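Local coordinates for conserved hypothetical secreted protein (Helicobacter pylori, PDB 4RNZ) that probably acts as a zinc-dependent endopeptidase of the M23 family on peptidoglycan and so takes part in determining cell shape, at residues A[82-87]-A[149-154]; A[92-97]-A[341-346]; A[96-101]-A[354-359]; A[103-108]-A[116-121]; A[181-186]-A[327-332]. One frame throughout, in Å; residues are numbered along the deposited sequence.

Contact 1: A[82-87]-A[149-154]; sequences IPIIFT and QAFGQP
With chi1 of 62° for F86 and 70° for F151, each of these phenylalanines sets CG between its own backbone N and carbonyl carbon, and the two side chains cross at about a right angle. The F86 ring therefore swings off, leaving its CB to make the approach: CB lies at the edge of the F151 ring, in its plane, 3.7 Å from CE1 of F151. CZ of F151 is 4.2 Å from F86 CG, an oblique meeting that is not a ring stack. I84 adds its CG2 branch at 4.2 Å from CZ of F151, again obliquely. All of this is apolar packing, and R146 of strand 136-146 touches both I84 and F151. Glycerol, probably from the crystallisation liquor, donates hydrogen bonds to I85 O and G152 O. The arrangement packs the link between strands 76-83 and 87-96 against strand 149-151, which pairs antiparallel with 136-146: a junction between two antiparallel sheets, packed by F86, F151 and I84.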
# COMPACT_ATOMS: atom_id res chain seq x y z
N ILE A 82 1.92 16.30 8.41
CA ILE A 82 2.20 17.12 7.25
C ILE A 82 2.45 16.30 5.99
O ILE A 82 2.78 15.12 6.10
CB ILE A 82 3.42 18.04 7.51
CG1 ILE A 82 4.69 17.23 7.69
CG2 ILE A 82 3.17 18.92 8.73
CD1 ILE A 82 5.95 18.07 7.70
N PRO A 83 2.33 16.92 4.80
CA PRO A 83 2.67 16.22 3.55
C PRO A 83 4.14 15.82 3.46
O PRO A 83 5.00 16.45 4.09
CB PRO A 83 2.36 17.26 2.46
CG PRO A 83 1.42 18.22 3.09
CD PRO A 83 1.76 18.26 4.54
N ILE A 84 4.40 14.74 2.73
CA ILE A 84 5.73 14.30 2.35
C ILE A 84 6.01 14.85 0.96
O ILE A 84 5.22 14.64 0.02
CB ILE A 84 5.86 12.77 2.30
CG1 ILE A 84 5.59 12.13 3.67
CG2 ILE A 84 7.25 12.37 1.87
CD1 ILE A 84 5.54 10.61 3.64
N ILE A 85 7.13 15.54 0.84
CA ILE A 85 7.58 16.04 -0.45
C ILE A 85 8.45 14.98 -1.09
O ILE A 85 9.40 14.48 -0.49
CB ILE A 85 8.35 17.38 -0.35
CG1 ILE A 85 7.49 18.47 0.30
CG2 ILE A 85 8.76 17.87 -1.73
CD1 ILE A 85 8.28 19.69 0.75
N PHE A 86 8.12 14.61 -2.32
CA PHE A 86 8.86 13.55 -2.99
C PHE A 86 8.95 13.76 -4.48
O PHE A 86 8.14 14.48 -5.07
CB PHE A 86 8.23 12.18 -2.68
CG PHE A 86 6.81 12.04 -3.17
CD1 PHE A 86 6.55 11.67 -4.49
CD2 PHE A 86 5.74 12.28 -2.32
CE1 PHE A 86 5.25 11.56 -4.93
CE2 PHE A 86 4.43 12.16 -2.76
CZ PHE A 86 4.18 11.79 -4.07
N THR A 87 9.94 13.09 -5.07
CA THR A 87 10.12 13.05 -6.51
C THR A 87 9.75 11.65 -7.03
O THR A 87 9.99 10.65 -6.35
CB THR A 87 11.58 13.42 -6.88
OG1 THR A 87 11.82 14.77 -6.47
CG2 THR A 87 11.80 13.36 -8.37
N GLN A 149 16.48 9.20 -2.45
CA GLN A 149 16.39 7.88 -1.87
C GLN A 149 14.98 7.32 -2.03
O GLN A 149 14.02 7.92 -1.55
CB GLN A 149 16.69 8.01 -0.39
CG GLN A 149 16.94 6.70 0.29
CD GLN A 149 18.42 6.46 0.52
OE1 GLN A 149 19.27 7.21 0.02
NE2 GLN A 149 18.73 5.41 1.28
N ALA A 150 14.85 6.15 -2.64
CA ALA A 150 13.54 5.57 -2.84
C ALA A 150 12.93 5.21 -1.50
O ALA A 150 13.64 4.83 -0.57
CB ALA A 150 13.62 4.34 -3.72
N PHE A 151 11.63 5.34 -1.38
CA PHE A 151 10.95 4.92 -0.17
C PHE A 151 9.60 4.32 -0.53
O PHE A 151 9.08 4.54 -1.62
CB PHE A 151 10.76 6.10 0.80
CG PHE A 151 9.76 7.10 0.33
CD1 PHE A 151 10.13 8.11 -0.55
CD2 PHE A 151 8.45 7.05 0.76
CE1 PHE A 151 9.19 9.01 -1.00
CE2 PHE A 151 7.52 7.97 0.32
CZ PHE A 151 7.89 8.95 -0.55
N GLY A 152 9.02 3.58 0.42
CA GLY A 152 7.72 2.97 0.21
C GLY A 152 7.86 1.86 -0.83
O GLY A 152 8.89 1.21 -0.91
N GLN A 153 6.86 1.70 -1.66
CA GLN A 153 6.89 0.63 -2.65
C GLN A 153 6.71 1.26 -4.00
O GLN A 153 6.21 2.37 -4.12
CB GLN A 153 5.76 -0.40 -2.38
CG GLN A 153 6.02 -1.34 -1.18
CD GLN A 153 5.27 -2.67 -1.27
OE1 GLN A 153 5.05 -3.22 -2.35
NE2 GLN A 153 4.89 -3.20 -0.13
N PRO A 154 7.07 0.52 -5.05
CA PRO A 154 6.79 1.02 -6.38
C PRO A 154 5.32 0.93 -6.72
O PRO A 154 4.52 0.31 -5.99
CB PRO A 154 7.64 0.11 -7.28
CG PRO A 154 7.76 -1.16 -6.51
CD PRO A 154 7.84 -0.74 -5.07

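Contact 2: A[92-97]-A[341-346]; sequences TLLLSL and QKLEEL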
# COMPACT_ATOMS: atom_id res chain seq x y z
N THR A 92 10.78 1.70 -17.51
CA THR A 92 10.23 0.58 -18.23
C THR A 92 11.16 -0.61 -18.23
O THR A 92 12.27 -0.56 -18.79
CB THR A 92 9.91 0.96 -19.68
OG1 THR A 92 9.01 2.07 -19.67
CG2 THR A 92 9.26 -0.21 -20.43
N LEU A 93 10.71 -1.69 -17.60
CA LEU A 93 11.41 -2.95 -17.66
C LEU A 93 10.89 -3.74 -18.87
O LEU A 93 9.69 -3.98 -19.00
CB LEU A 93 11.15 -3.77 -16.40
CG LEU A 93 11.69 -5.20 -16.38
CD1 LEU A 93 13.20 -5.23 -16.51
CD2 LEU A 93 11.25 -5.84 -15.08
N LEU A 94 11.81 -4.13 -19.75
CA LEU A 94 11.53 -5.09 -20.82
C LEU A 94 12.36 -6.36 -20.59
O LEU A 94 13.58 -6.31 -20.38
CB LEU A 94 11.89 -4.50 -22.17
CG LEU A 94 11.27 -3.15 -22.52
CD1 LEU A 94 11.87 -2.68 -23.84
CD2 LEU A 94 9.75 -3.23 -22.61
N LEU A 95 11.71 -7.50 -20.64
CA LEU A 95 12.39 -8.72 -20.24
C LEU A 95 12.02 -9.89 -21.14
O LEU A 95 10.84 -10.05 -21.51
CB LEU A 95 11.98 -8.99 -18.80
CG LEU A 95 12.72 -9.99 -17.96
CD1 LEU A 95 12.62 -9.51 -16.51
CD2 LEU A 95 12.11 -11.38 -18.13
N SER A 96 13.02 -10.68 -21.52
CA SER A 96 12.79 -11.98 -22.17
C SER A 96 13.09 -13.05 -21.14
O SER A 96 14.20 -13.11 -20.63
CB SER A 96 13.68 -12.16 -23.41
OG SER A 96 13.49 -13.45 -23.97
N LEU A 97 12.11 -13.88 -20.80
CA LEU A 97 12.30 -14.86 -19.73
C LEU A 97 13.48 -15.86 -19.97
O LEU A 97 13.57 -16.50 -21.01
CB LEU A 97 11.00 -15.61 -19.51
CG LEU A 97 10.89 -16.45 -18.25
CD1 LEU A 97 10.89 -15.56 -17.01
CD2 LEU A 97 9.62 -17.28 -18.28
N GLN A 341 0.65 0.90 -27.93
CA GLN A 341 1.38 1.28 -29.15
C GLN A 341 2.83 1.60 -28.80
O GLN A 341 3.75 1.16 -29.47
CB GLN A 341 0.74 2.50 -29.80
CG GLN A 341 -0.37 2.14 -30.78
CD GLN A 341 -1.41 3.24 -30.96
OE1 GLN A 341 -1.20 4.40 -30.60
NE2 GLN A 341 -2.54 2.87 -31.52
N LYS A 342 3.01 2.37 -27.74
CA LYS A 342 4.35 2.73 -27.32
C LYS A 342 5.14 1.50 -26.88
O LYS A 342 6.30 1.36 -27.25
CB LYS A 342 4.31 3.82 -26.25
CG LYS A 342 5.57 3.96 -25.42
CD LYS A 342 6.80 4.28 -26.24
CE LYS A 342 6.76 5.67 -26.79
NZ LYS A 342 8.14 6.02 -27.19
N LEU A 343 4.53 0.60 -26.12
CA LEU A 343 5.25 -0.61 -25.72
C LEU A 343 5.76 -1.41 -26.95
O LEU A 343 6.90 -1.88 -26.97
CB LEU A 343 4.41 -1.50 -24.81
CG LEU A 343 5.06 -2.83 -24.42
CD1 LEU A 343 6.37 -2.61 -23.67
CD2 LEU A 343 4.10 -3.68 -23.60
N GLU A 344 4.92 -1.57 -27.96
CA GLU A 344 5.33 -2.28 -29.18
C GLU A 344 6.54 -1.65 -29.82
O GLU A 344 7.49 -2.35 -30.20
CB GLU A 344 4.18 -2.34 -30.20
CG GLU A 344 3.08 -3.32 -29.80
CD GLU A 344 3.63 -4.67 -29.33
OE1 GLU A 344 4.47 -5.28 -30.05
OE2 GLU A 344 3.21 -5.12 -28.23
N GLU A 345 6.51 -0.32 -29.93
CA GLU A 345 7.62 0.43 -30.49
C GLU A 345 8.89 0.23 -29.69
O GLU A 345 9.96 0.12 -30.28
CB GLU A 345 7.28 1.93 -30.59
CG GLU A 345 6.23 2.22 -31.66
CD GLU A 345 5.81 3.68 -31.71
OE1 GLU A 345 6.54 4.54 -31.17
OE2 GLU A 345 4.74 3.97 -32.30
N LEU A 346 8.78 0.19 -28.36
CA LEU A 346 9.96 -0.03 -27.50
C LEU A 346 10.51 -1.43 -27.64
O LEU A 346 11.73 -1.62 -27.62
CB LEU A 346 9.63 0.25 -26.03
CG LEU A 346 9.38 1.72 -25.67
CD1 LEU A 346 8.76 1.84 -24.27
CD2 LEU A 346 10.69 2.51 -25.78
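L94 and L343 form the tight part of this strand-on-helix contact: CD2 of L94 lies 3.6 Å from CD1 of L343, and the two side chains slide past each other in opposite directions. L94 holds CG anti to its carbonyl carbon (chi1 -54°), which sends both its branches to the helix, CD2 to L343 and CD1 to L346, where CD1 rests 4.3 Å from L346 CB. Packing is looser toward T92, whose CG2 stands 4.4 Å from CD1 of L346, while its OG1 is bonded to G362 O. Q341 and E345, on the solvent side of the helix, take no part. The segment axes approach to 10.8 Å at 55°, which puts helix 326-348 across one face of the sheet, where A138 of strand 136-146 also touches L94 and L343. L346 O, though 3.9 Å from CD1 of L94, has its polar partners in H350 ND1 and T349 OG1. Between these two segments the contact is made by dispersion and hydrophobic packing alone, chiefly of the methyl groups of buried leucines.

Contact 3: A[96-101]-A[354-359]; sequences SLQTSP and KNSFYL
S96 and S356 join through one backbone bond at the end of an antiparallel strand pair, 87-96 with 357-361, where strand 357-361 brings the C-terminal part of the chain onto the sheet. The hydrogen bonding across the contact is this one link: S96 N donates to S356 O at 2.8 Å with an N-H...O angle of 175°, continuing the pairing that L94 and Y358 make farther along the strands. Van der Waals packing comes next. S96 CB lies 3.7 Å from S356 O, and Q98, its chain bent at chi2 (-49°), brings CG alongside S356 CB at 3.7 Å; CG comes closest, with the amide CD and NE2 a little farther from the same CB. A third group of interactions lies on each side of the contact. N355 ND2 donates to Y358 OH at 3.3 Å, and that hydroxyl in turn is bonded to S351 O, while the Y358 ring meets H350 edge-to-face. Beyond the strand end the chain turns into helix 101-109, where S100 is the N-cap, its OG bonded to Q103 N, and D104 takes both Q98 N and T99 OG1. Q98 NE2 closes back on S96 O at 3.1 Å, the oxygen lying near the plane of the glutamine amide but the nitrogen standing 67° above the carbonyl plane.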
# COMPACT_ATOMS: atom_id res chain seq x y z
N SER A 96 13.02 -10.68 -21.52
CA SER A 96 12.79 -11.98 -22.17
C SER A 96 13.09 -13.05 -21.14
O SER A 96 14.20 -13.11 -20.63
CB SER A 96 13.68 -12.16 -23.41
OG SER A 96 13.49 -13.45 -23.97
N LEU A 97 12.11 -13.88 -20.80
CA LEU A 97 12.30 -14.86 -19.73
C LEU A 97 13.48 -15.86 -19.97
O LEU A 97 13.57 -16.50 -21.01
CB LEU A 97 11.00 -15.61 -19.51
CG LEU A 97 10.89 -16.45 -18.25
CD1 LEU A 97 10.89 -15.56 -17.01
CD2 LEU A 97 9.62 -17.28 -18.28
N GLN A 98 14.37 -15.95 -19.00
CA GLN A 98 15.53 -16.84 -19.04
C GLN A 98 15.39 -17.93 -17.99
O GLN A 98 15.68 -19.09 -18.28
CB GLN A 98 16.81 -16.04 -18.83
CG GLN A 98 17.08 -15.02 -19.91
CD GLN A 98 16.96 -15.62 -21.30
OE1 GLN A 98 17.62 -16.62 -21.61
NE2 GLN A 98 16.10 -15.05 -22.13
N THR A 99 15.01 -17.57 -16.77
CA THR A 99 14.83 -18.52 -15.68
C THR A 99 13.41 -18.68 -15.13
O THR A 99 12.67 -19.55 -15.58
CB THR A 99 15.79 -18.14 -14.55
OG1 THR A 99 15.44 -16.86 -14.03
CG2 THR A 99 17.23 -18.09 -15.06
N SER A 100 13.00 -17.80 -14.20
CA SER A 100 11.59 -17.72 -13.77
C SER A 100 11.28 -16.24 -13.82
O SER A 100 12.19 -15.43 -13.77
CB SER A 100 11.36 -18.32 -12.37
OG SER A 100 11.93 -17.51 -11.33
N PRO A 101 9.98 -15.86 -13.88
CA PRO A 101 9.64 -14.43 -13.83
C PRO A 101 10.26 -13.75 -12.62
O PRO A 101 10.84 -12.68 -12.76
CB PRO A 101 8.11 -14.44 -13.69
CG PRO A 101 7.72 -15.66 -14.47
CD PRO A 101 8.79 -16.68 -14.16
N LYS A 354 20.65 -8.97 -28.31
CA LYS A 354 21.72 -8.29 -27.59
C LYS A 354 21.69 -8.53 -26.07
O LYS A 354 22.73 -8.70 -25.45
CB LYS A 354 21.65 -6.77 -27.83
CG LYS A 354 21.87 -6.33 -29.27
CD LYS A 354 21.82 -4.80 -29.37
CE LYS A 354 21.64 -4.33 -30.80
NZ LYS A 354 22.77 -4.76 -31.66
N ASN A 355 20.49 -8.51 -25.48
CA ASN A 355 20.35 -8.59 -24.02
C ASN A 355 19.06 -9.26 -23.60
O ASN A 355 18.05 -9.12 -24.28
CB ASN A 355 20.35 -7.18 -23.44
CG ASN A 355 21.66 -6.47 -23.68
OD1 ASN A 355 22.69 -6.88 -23.14
ND2 ASN A 355 21.65 -5.44 -24.51
N SER A 356 19.09 -9.96 -22.47
CA SER A 356 17.87 -10.60 -21.94
C SER A 356 16.87 -9.60 -21.31
O SER A 356 15.67 -9.90 -21.19
CB SER A 356 18.22 -11.70 -20.93
OG SER A 356 19.16 -11.27 -19.97
N PHE A 357 17.35 -8.42 -20.92
CA PHE A 357 16.48 -7.42 -20.34
C PHE A 357 16.97 -6.00 -20.63
O PHE A 357 18.13 -5.80 -20.95
CB PHE A 357 16.40 -7.62 -18.83
CG PHE A 357 17.63 -7.21 -18.09
CD1 PHE A 357 17.82 -5.88 -17.72
CD2 PHE A 357 18.59 -8.14 -17.76
CE1 PHE A 357 18.95 -5.50 -17.03
CE2 PHE A 357 19.74 -7.77 -17.07
CZ PHE A 357 19.92 -6.45 -16.70
N TYR A 358 16.05 -5.05 -20.51
CA TYR A 358 16.32 -3.62 -20.60
C TYR A 358 15.56 -2.93 -19.48
O TYR A 358 14.39 -3.21 -19.27
CB TYR A 358 15.83 -3.05 -21.93
CG TYR A 358 16.65 -3.52 -23.10
CD1 TYR A 358 16.34 -4.69 -23.75
CD2 TYR A 358 17.78 -2.79 -23.52
CE1 TYR A 358 17.10 -5.15 -24.80
CE2 TYR A 358 18.55 -3.23 -24.58
CZ TYR A 358 18.20 -4.42 -25.22
OH TYR A 358 18.94 -4.92 -26.27
N LEU A 359 16.24 -2.04 -18.76
CA LEU A 359 15.61 -1.18 -17.77
C LEU A 359 15.82 0.23 -18.25
O LEU A 359 16.92 0.77 -18.19
CB LEU A 359 16.22 -1.40 -16.38
CG LEU A 359 15.51 -0.62 -15.26
CD1 LEU A 359 14.05 -1.05 -15.15
CD2 LEU A 359 16.24 -0.82 -13.93

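Contact 4: A[103-108]-A[116-121]; sequences QDIIKA and NQLMNA
Flat groups play no part in the contact that I105 makes with L118 and M119, so there are no faces or edges to assign across it; F128 of helix 126-129 touches both L118 and M119. The meeting is of methyl groups. CD1 of I105 lies 3.6 Å from CD2 of L118, the side chains crossing obliquely, and 4.1 Å from CE of M119, which it faces tip to tip. M119 reaches it because its chain is bent twice, at chi2 (-50°) and chi3 (88°), which folds CE back toward the neighbouring helix. Helices 101-109 and 112-121 are consecutive, joined by a tight turn at a corner within the Csd3 second-domain range, and their two segments run roughly at right angles. A115, one turn before M119, also packs on I105, and I106 covers P112 and A115 nearer the turn. On the sheet side of helix 101-109, D104 and A108 lie against L95 and L93 of strand 87-96.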
# COMPACT_ATOMS: atom_id res chain seq x y z
N GLN A 103 12.92 -14.54 -10.59
CA GLN A 103 14.37 -14.42 -10.59
C GLN A 103 14.86 -13.39 -11.62
O GLN A 103 15.74 -12.57 -11.33
CB GLN A 103 15.00 -15.80 -10.85
CG GLN A 103 16.50 -15.73 -11.01
CD GLN A 103 17.18 -17.08 -11.07
OE1 GLN A 103 16.56 -18.14 -11.04
NE2 GLN A 103 18.49 -17.04 -11.15
N ASP A 104 14.28 -13.43 -12.80
CA ASP A 104 14.63 -12.49 -13.84
C ASP A 104 14.34 -11.03 -13.47
O ASP A 104 15.18 -10.16 -13.72
CB ASP A 104 13.95 -12.87 -15.14
CG ASP A 104 14.54 -14.14 -15.76
OD1 ASP A 104 15.64 -14.57 -15.36
OD2 ASP A 104 13.88 -14.72 -16.63
N ILE A 105 13.19 -10.76 -12.87
CA ILE A 105 12.89 -9.40 -12.42
C ILE A 105 13.93 -8.94 -11.41
O ILE A 105 14.41 -7.80 -11.46
CB ILE A 105 11.48 -9.29 -11.81
CG1 ILE A 105 10.45 -9.44 -12.93
CG2 ILE A 105 11.27 -7.94 -11.12
CD1 ILE A 105 9.10 -9.89 -12.46
N ILE A 106 14.30 -9.83 -10.49
CA ILE A 106 15.33 -9.47 -9.50
C ILE A 106 16.67 -9.20 -10.19
O ILE A 106 17.37 -8.24 -9.86
CB ILE A 106 15.50 -10.54 -8.42
CG1 ILE A 106 14.18 -10.74 -7.65
CG2 ILE A 106 16.63 -10.19 -7.46
CD1 ILE A 106 13.73 -9.55 -6.87
N LYS A 107 17.01 -10.04 -11.16
CA LYS A 107 18.26 -9.82 -11.89
C LYS A 107 18.30 -8.42 -12.49
O LYS A 107 19.32 -7.74 -12.39
CB LYS A 107 18.48 -10.85 -12.99
CG LYS A 107 19.86 -10.71 -13.61
CD LYS A 107 19.99 -11.38 -14.97
CE LYS A 107 21.42 -11.24 -15.48
NZ LYS A 107 21.58 -11.68 -16.89
N ALA A 108 17.19 -7.99 -13.10
CA ALA A 108 17.14 -6.71 -13.82
C ALA A 108 16.93 -5.47 -12.95
O ALA A 108 17.28 -4.36 -13.37
CB ALA A 108 16.07 -6.77 -14.89
N ASN A 116 7.30 -9.00 -6.32
CA ASN A 116 6.11 -9.46 -5.57
C ASN A 116 4.82 -8.84 -6.07
O ASN A 116 3.78 -9.51 -6.11
CB ASN A 116 6.20 -9.11 -4.08
CG ASN A 116 7.27 -9.86 -3.35
OD1 ASN A 116 7.76 -10.91 -3.79
ND2 ASN A 116 7.61 -9.35 -2.17
N GLN A 117 4.86 -7.55 -6.41
CA GLN A 117 3.71 -6.87 -6.99
C GLN A 117 3.28 -7.51 -8.30
O GLN A 117 2.10 -7.71 -8.54
CB GLN A 117 3.99 -5.40 -7.26
CG GLN A 117 4.05 -4.58 -6.01
CD GLN A 117 4.16 -3.09 -6.25
OE1 GLN A 117 3.97 -2.59 -7.34
NE2 GLN A 117 4.44 -2.38 -5.20
N LEU A 118 4.24 -7.87 -9.15
CA LEU A 118 3.89 -8.55 -10.41
C LEU A 118 3.27 -9.94 -10.19
O LEU A 118 2.29 -10.26 -10.84
CB LEU A 118 5.09 -8.67 -11.35
CG LEU A 118 4.60 -9.07 -12.75
CD1 LEU A 118 4.13 -7.88 -13.55
CD2 LEU A 118 5.68 -9.81 -13.49
N MET A 119 3.87 -10.74 -9.31
CA MET A 119 3.35 -12.07 -9.02
C MET A 119 1.91 -11.92 -8.54
O MET A 119 1.01 -12.62 -9.00
CB MET A 119 4.16 -12.76 -7.93
CG MET A 119 5.65 -13.00 -8.20
SD MET A 119 6.09 -13.77 -9.78
CE MET A 119 6.23 -12.33 -10.81
N ASN A 120 1.69 -10.97 -7.63
CA ASN A 120 0.37 -10.74 -7.08
C ASN A 120 -0.65 -10.24 -8.11
O ASN A 120 -1.79 -10.66 -8.08
CB ASN A 120 0.45 -9.80 -5.86
CG ASN A 120 0.90 -10.53 -4.60
OD1 ASN A 120 0.48 -11.66 -4.35
ND2 ASN A 120 1.73 -9.87 -3.78
N ALA A 121 -0.22 -9.35 -9.00
CA ALA A 121 -1.07 -8.80 -10.03
C ALA A 121 -1.54 -9.87 -11.00
O ALA A 121 -2.62 -9.77 -11.54
CB ALA A 121 -0.34 -7.71 -10.80

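Contact 5: A[181-186]-A[327-332]; sequences SKAQEV and KQREVF
F332 sets its CD2 and CE2 atoms against A183, with CD2 3.6 Å from A183 CB and CE2 3.7 Å from A183 CA. The methyl approaches obliquely. One helical turn earlier R329 stretches out from CG to NE, its CG anti to the backbone N (chi1 173°), and the guanidinium comes in so that A183 CB sits over one of its faces, 3.9 Å from NH1. A183 is thus wedged between an aromatic ring and a flat cation, both from the same side of helix 326-348. K182 O lies 3.4 Å from R329 NH2, while NH1 of R329 has a definite acceptor in L324 O. The same residue L324 also makes a backbone hydrogen bond with A183, so the chain just before the helix holds both partners. A183, in the left-handed region (phi 57°), directs its CB toward the helix from inside a turn where D180 OD1 takes the N-H groups of both K182 and Q184; the bond to K182 N is that of an Asx turn. The arrangement belongs to a beta hairpin, strands 178-179 and 185-186, whose loop packs against the N-terminal part of a long helix.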
# COMPACT_ATOMS: atom_id res chain seq x y z
N SER A 181 -7.38 -4.24 -20.40
CA SER A 181 -7.49 -3.34 -21.56
C SER A 181 -8.90 -3.05 -22.06
O SER A 181 -9.10 -2.21 -22.90
CB SER A 181 -6.52 -3.66 -22.72
OG SER A 181 -6.58 -4.96 -23.19
N LYS A 182 -9.87 -3.73 -21.51
CA LYS A 182 -11.24 -3.39 -21.75
C LYS A 182 -11.77 -2.61 -20.59
O LYS A 182 -12.94 -2.50 -20.42
CB LYS A 182 -12.09 -4.63 -21.94
CG LYS A 182 -11.81 -5.43 -23.19
CD LYS A 182 -12.95 -6.40 -23.41
CE LYS A 182 -12.88 -7.16 -24.73
NZ LYS A 182 -14.22 -7.35 -25.35
N ALA A 183 -10.88 -2.08 -19.77
CA ALA A 183 -11.25 -1.32 -18.60
C ALA A 183 -12.13 -2.06 -17.61
O ALA A 183 -12.88 -1.47 -16.92
CB ALA A 183 -11.88 -0.01 -18.98
N GLN A 184 -11.97 -3.34 -17.53
CA GLN A 184 -12.59 -4.11 -16.46
C GLN A 184 -11.54 -4.59 -15.44
O GLN A 184 -10.39 -4.86 -15.79
CB GLN A 184 -13.45 -5.23 -17.00
CG GLN A 184 -12.80 -6.11 -18.02
CD GLN A 184 -13.80 -7.01 -18.72
OE1 GLN A 184 -14.86 -7.33 -18.17
NE2 GLN A 184 -13.48 -7.40 -19.95
N GLU A 185 -11.93 -4.68 -14.18
CA GLU A 185 -10.96 -4.91 -13.12
C GLU A 185 -10.32 -6.28 -13.18
O GLU A 185 -10.96 -7.27 -13.53
CB GLU A 185 -11.60 -4.71 -11.76
CG GLU A 185 -10.66 -4.92 -10.58
CD GLU A 185 -11.21 -4.34 -9.30
OE1 GLU A 185 -12.40 -3.96 -9.26
OE2 GLU A 185 -10.46 -4.24 -8.32
N VAL A 186 -9.03 -6.34 -12.86
CA VAL A 186 -8.33 -7.61 -12.76
C VAL A 186 -7.57 -7.63 -11.46
O VAL A 186 -7.28 -6.58 -10.88
CB VAL A 186 -7.39 -7.87 -13.95
CG1 VAL A 186 -8.18 -7.90 -15.27
CG2 VAL A 186 -6.27 -6.83 -14.00
N LYS A 327 -16.55 9.29 -18.44
CA LYS A 327 -15.34 9.91 -18.93
C LYS A 327 -14.08 9.21 -18.39
O LYS A 327 -13.06 9.21 -19.06
CB LYS A 327 -15.32 11.41 -18.59
CG LYS A 327 -14.65 12.26 -19.66
CD LYS A 327 -14.28 13.64 -19.13
CE LYS A 327 -13.38 14.38 -20.11
NZ LYS A 327 -12.43 15.27 -19.39
N GLN A 328 -14.15 8.62 -17.19
CA GLN A 328 -13.04 7.81 -16.67
C GLN A 328 -12.68 6.67 -17.61
O GLN A 328 -11.50 6.36 -17.79
CB GLN A 328 -13.36 7.23 -15.29
CG GLN A 328 -13.14 8.19 -14.13
CD GLN A 328 -13.04 7.46 -12.81
OE1 GLN A 328 -13.55 6.35 -12.65
NE2 GLN A 328 -12.38 8.08 -11.85
N ARG A 329 -13.71 6.05 -18.18
CA ARG A 329 -13.51 4.94 -19.11
C ARG A 329 -12.87 5.41 -20.42
O ARG A 329 -11.91 4.78 -20.91
CB ARG A 329 -14.83 4.25 -19.41
CG ARG A 329 -14.75 3.20 -20.49
CD ARG A 329 -16.08 2.50 -20.68
NE ARG A 329 -15.90 1.31 -21.49
CZ ARG A 329 -15.73 0.08 -21.02
NH1 ARG A 329 -15.73 -0.18 -19.70
NH2 ARG A 329 -15.57 -0.92 -21.87
N GLU A 330 -13.41 6.49 -21.00
CA GLU A 330 -12.86 7.08 -22.23
C GLU A 330 -11.39 7.42 -22.08
O GLU A 330 -10.59 7.08 -22.94
CB GLU A 330 -13.58 8.39 -22.59
CG GLU A 330 -14.99 8.25 -23.15
CD GLU A 330 -15.67 9.61 -23.30
OE1 GLU A 330 -15.14 10.46 -24.05
OE2 GLU A 330 -16.72 9.85 -22.65
N VAL A 331 -11.04 8.13 -21.01
CA VAL A 331 -9.67 8.58 -20.77
C VAL A 331 -8.73 7.39 -20.58
O VAL A 331 -7.59 7.39 -21.03
CB VAL A 331 -9.59 9.52 -19.54
CG1 VAL A 331 -8.16 9.74 -19.07
CG2 VAL A 331 -10.27 10.85 -19.85
N PHE A 332 -9.24 6.37 -19.90
CA PHE A 332 -8.45 5.18 -19.61
C PHE A 332 -8.10 4.46 -20.88
O PHE A 332 -6.94 4.15 -21.11
CB PHE A 332 -9.23 4.22 -18.71
CG PHE A 332 -8.54 2.90 -18.52
CD1 PHE A 332 -7.61 2.72 -17.50
CD2 PHE A 332 -8.80 1.84 -19.38
CE1 PHE A 332 -6.99 1.51 -17.32
CE2 PHE A 332 -8.14 0.63 -19.21
CZ PHE A 332 -7.26 0.46 -18.17

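Overall arrangement
Contacts 2, 3 and 4 cluster around strand 87-96, with centres 11 to 15 Å apart. Contacts 2 and 3 share S96 and L97, and A108 CB of contact 4 lies 3.6 Å from L93 CD1 and 3.4 Å from F357 CD1. Contact 1 reaches contact 4 through P154 O and Q117 NE2, 2.8 Å apart. Contact 5 shares helix 326-348 with contact 2, centres about 21 Å apart. All lie away from the zinc site (E34, H219, D223, H301), where E34 as a ligand is consistent with a self-blocked enzyme. Nickel, about 5 Å from the L346 side chain, is held by histidines of the apparent tag (H366 and H368 with H350 at one site) and is probably not functional.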